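Local structure of sulfate transporter 4.1, chloroplastic (Arabidopsis thaliana, 7LHV) at residues G505-G509 and V635-V639; Y525-I530 and V639-L643. The protein cotransports sulfate and protons across the membrane as a secondary active symporter of the SLC26/SulP family and may help regulate sulfate assimilation. Residues are numbered along the deposited sequence.

Both contacts lie in the STAS domain that follows the membrane helices, and both involve helix 635-643, the last helix of the modelled chain. Contact 1 joins the N-terminal part of that helix to the loop after strand 501-504; contact 2 joins its C-terminal part to strand 527-533 and the turn leading into that strand. V639 serves both, and the centres are about 9 Å apart. Both are mainly buried, with P508 or L643 at the surface and the aromatic H636 or Y525 partly exposed. Neither has a hydrogen bond between its segments, but contact 1 adds an imidazole face to the aliphatic packing, whereas contact 2 adds a tyrosine ring.

Contact 1 of 2, residues G505-G509 and V635-V639; sequences GRLPG and VHDAV
L507 lays its CB over one face of the H636 imidazole, 3.6 Å from the ring centroid and 13° off the ring normal, a CH-pi contact. The closest CA pair is also L507 with H636, at 5.7 Å. Residues 635-639 are helical, with V639 N hydrogen-bonded to V635 O at 2.9 Å, and the helix continues beyond them, while 505-509 is an irregular loop that bends sharply at P508, the centre of an inverse gamma turn, where G509 N makes a weak hydrogen bond to L507 O at 3.0 Å. L507 points toward the helix in the m,t rotamer. Its CD1 reaches H636 CA at 3.5 Å, and its CD2 touches two valines one helical turn apart, 3.7 Å from V635 CG2 and 3.5 Å from V639 CG2. The carbonyl O of L507 also abuts V635 CG1 at 3.2 Å. H636 leaves the helix sideways with chi1 m and chi2 near 66°, which brings its ring back to the loop, where NE2 lies 3.6 Å from P508 CD. The segments bury 247 Å² between them, L507 contributing the largest share, 118 Å². Beyond the pair, V635 and V639 continue onto I530 and onto E575 and I573 of strand 569-575. The loop after edge strand 501-504 thus packs, through L507, on a helix that covers the mixed sheet, as in the alpha/beta STAS fold.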
# COMPACT_ATOMS: atom_id res chain seq x y z
N GLY A 505 10.19 21.71 25.67
CA GLY A 505 10.91 22.29 26.78
C GLY A 505 10.06 23.28 27.54
O GLY A 505 9.18 22.88 28.30
N ARG A 506 10.31 24.57 27.34
CA ARG A 506 9.52 25.58 28.01
C ARG A 506 8.07 25.50 27.53
O ARG A 506 7.79 25.06 26.41
CB ARG A 506 10.10 26.97 27.74
CG ARG A 506 9.42 28.10 28.49
CD ARG A 506 9.35 27.82 29.98
NE ARG A 506 8.89 28.98 30.73
CZ ARG A 506 8.84 29.05 32.05
NH1 ARG A 506 9.22 28.04 32.81
NH2 ARG A 506 8.41 30.17 32.62
N LEU A 507 7.15 25.92 28.40
CA LEU A 507 5.73 25.67 28.17
C LEU A 507 5.24 26.23 26.84
O LEU A 507 4.65 25.46 26.06
CB LEU A 507 4.93 26.23 29.36
CG LEU A 507 5.29 25.54 30.66
CD1 LEU A 507 4.58 26.19 31.84
CD2 LEU A 507 4.94 24.08 30.55
N PRO A 508 5.45 27.53 26.49
CA PRO A 508 5.13 28.00 25.14
C PRO A 508 6.27 27.73 24.16
O PRO A 508 6.66 28.59 23.38
CB PRO A 508 4.90 29.50 25.35
CG PRO A 508 5.84 29.85 26.43
CD PRO A 508 5.95 28.64 27.33
N GLY A 509 6.79 26.51 24.20
CA GLY A 509 7.92 26.15 23.36
C GLY A 509 7.62 24.99 22.43
O GLY A 509 6.47 24.59 22.26
N VAL A 635 -0.69 23.61 28.36
CA VAL A 635 0.43 22.92 28.99
C VAL A 635 0.85 23.63 30.28
O VAL A 635 1.38 22.99 31.20
CB VAL A 635 1.61 22.79 28.02
CG1 VAL A 635 2.17 24.15 27.66
CG2 VAL A 635 2.71 21.92 28.61
N HIS A 636 0.62 24.94 30.36
CA HIS A 636 1.10 25.70 31.51
C HIS A 636 0.46 25.20 32.80
O HIS A 636 1.16 24.88 33.77
CB HIS A 636 0.81 27.19 31.30
CG HIS A 636 1.47 27.78 30.09
ND1 HIS A 636 1.13 27.40 28.81
CD2 HIS A 636 2.42 28.73 29.97
CE1 HIS A 636 1.86 28.09 27.95
NE2 HIS A 636 2.65 28.90 28.62
N ASP A 637 -0.87 25.11 32.82
CA ASP A 637 -1.56 24.66 34.03
C ASP A 637 -1.29 23.18 34.32
O ASP A 637 -1.21 22.79 35.49
CB ASP A 637 -3.06 24.93 33.91
CG ASP A 637 -3.71 24.18 32.77
OD1 ASP A 637 -3.01 23.47 32.04
OD2 ASP A 637 -4.94 24.31 32.61
N ALA A 638 -1.13 22.36 33.27
CA ALA A 638 -0.79 20.96 33.48
C ALA A 638 0.54 20.81 34.20
O ALA A 638 0.65 20.08 35.19
CB ALA A 638 -0.76 20.22 32.14
N VAL A 639 1.57 21.52 33.73
CA VAL A 639 2.86 21.45 34.38
C VAL A 639 2.80 22.08 35.77
O VAL A 639 3.44 21.61 36.71
CB VAL A 639 3.94 22.09 33.50
CG1 VAL A 639 5.22 22.30 34.28
CG2 VAL A 639 4.21 21.19 32.31

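Contact 2 of 2, residues Y525-I530 and V639-L643; sequences YNGIVI and VQVCL
Residues 525-528 make a type II beta turn, with G527 at positive phi (98°), leading into the strand that carries I528 and I530; residues 639-643 are helical, with L643 N hydrogen-bonded to V639 O at 2.9 Å. Strand segment 527-530 and the helix run nearly antiparallel, at 161°, their axes 9.9 Å apart at closest approach, and I528 faces C642 with CA atoms 7.8 Å apart. The alternate strand residues I528 and I530 point toward the helix. I528, in the m,t rotamer, puts CD1 3.6 Å from both C642 CB and L643 CD2, while I530 CD1 meets V639 CG2 at 3.8 Å. At the first position of the turn, Y525 (chi1 m) brings CE2 to 3.6 Å from V639 CG1 and CD1 to 4.2 Å from L643 CD2. Backbone hydrogen bonds join G527 and V529 to strand 569-575 and I530 to L504. With 280 Å² buried and no hydrogen bond between the segments, the contact depends on shape fit of aliphatic groups and the tyrosine ring rather than on directional polar bonds, as expected of helix-on-sheet packing in the STAS alpha/beta fold.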
# COMPACT_ATOMS: atom_id res chain seq x y z
N TYR A 525 11.96 20.73 33.20
CA TYR A 525 11.71 20.40 34.60
C TYR A 525 12.13 18.97 34.89
O TYR A 525 11.87 18.06 34.09
CB TYR A 525 10.23 20.60 34.95
CG TYR A 525 9.72 21.99 34.67
CD1 TYR A 525 10.02 23.04 35.52
CD2 TYR A 525 8.93 22.25 33.56
CE1 TYR A 525 9.55 24.31 35.28
CE2 TYR A 525 8.45 23.52 33.31
CZ TYR A 525 8.77 24.55 34.17
OH TYR A 525 8.30 25.82 33.92
N ASN A 526 12.78 18.78 36.03
CA ASN A 526 13.19 17.44 36.44
C ASN A 526 11.98 16.63 36.87
O ASN A 526 11.18 17.08 37.70
CB ASN A 526 14.20 17.52 37.58
CG ASN A 526 15.60 17.86 37.10
OD1 ASN A 526 16.11 17.25 36.16
ND2 ASN A 526 16.22 18.84 37.75
N GLY A 527 11.83 15.44 36.30
CA GLY A 527 10.76 14.54 36.63
C GLY A 527 9.59 14.57 35.67
O GLY A 527 8.81 13.61 35.64
N ILE A 528 9.45 15.62 34.87
CA ILE A 528 8.32 15.79 33.96
C ILE A 528 8.83 15.74 32.53
O ILE A 528 9.83 16.38 32.20
CB ILE A 528 7.57 17.11 34.22
CG1 ILE A 528 7.06 17.16 35.66
CG2 ILE A 528 6.42 17.27 33.25
CD1 ILE A 528 6.34 18.43 35.99
N VAL A 529 8.14 14.97 31.69
CA VAL A 529 8.42 14.91 30.26
C VAL A 529 7.16 15.32 29.52
O VAL A 529 6.09 14.75 29.75
CB VAL A 529 8.88 13.50 29.83
CG1 VAL A 529 8.75 13.34 28.34
CG2 VAL A 529 10.31 13.27 30.26
N ILE A 530 7.29 16.30 28.63
CA ILE A 530 6.18 16.80 27.82
C ILE A 530 6.39 16.32 26.40
O ILE A 530 7.41 16.64 25.77
CB ILE A 530 6.07 18.33 27.88
CG1 ILE A 530 6.19 18.80 29.33
CG2 ILE A 530 4.77 18.79 27.27
CD1 ILE A 530 6.53 20.26 29.47
N VAL A 639 1.57 21.52 33.73
CA VAL A 639 2.86 21.45 34.38
C VAL A 639 2.80 22.08 35.77
O VAL A 639 3.44 21.61 36.71
CB VAL A 639 3.94 22.09 33.50
CG1 VAL A 639 5.22 22.30 34.28
CG2 VAL A 639 4.21 21.19 32.31
N GLN A 640 2.02 23.15 35.92
CA GLN A 640 1.90 23.79 37.23
C GLN A 640 1.30 22.85 38.26
O GLN A 640 1.76 22.81 39.41
CB GLN A 640 1.06 25.07 37.11
CG GLN A 640 1.84 26.27 36.60
CD GLN A 640 3.09 26.54 37.41
OE1 GLN A 640 3.05 26.55 38.64
NE2 GLN A 640 4.21 26.76 36.73
N VAL A 641 0.27 22.09 37.89
CA VAL A 641 -0.30 21.14 38.83
C VAL A 641 0.56 19.89 38.98
O VAL A 641 0.48 19.22 40.01
CB VAL A 641 -1.74 20.74 38.44
CG1 VAL A 641 -2.65 21.95 38.46
CG2 VAL A 641 -1.76 20.05 37.10
N CYS A 642 1.38 19.57 37.98
CA CYS A 642 2.30 18.44 38.12
C CYS A 642 3.42 18.75 39.10
O CYS A 642 3.84 17.88 39.87
CB CYS A 642 2.86 18.03 36.76
SG CYS A 642 1.72 17.06 35.76
N LEU A 643 3.93 19.99 39.08
CA LEU A 643 4.95 20.37 40.06
C LEU A 643 4.40 20.33 41.48
O LEU A 643 5.08 19.88 42.41
CB LEU A 643 5.50 21.76 39.75
CG LEU A 643 6.05 22.04 38.35
CD1 LEU A 643 6.41 23.51 38.21
CD2 LEU A 643 7.27 21.17 38.10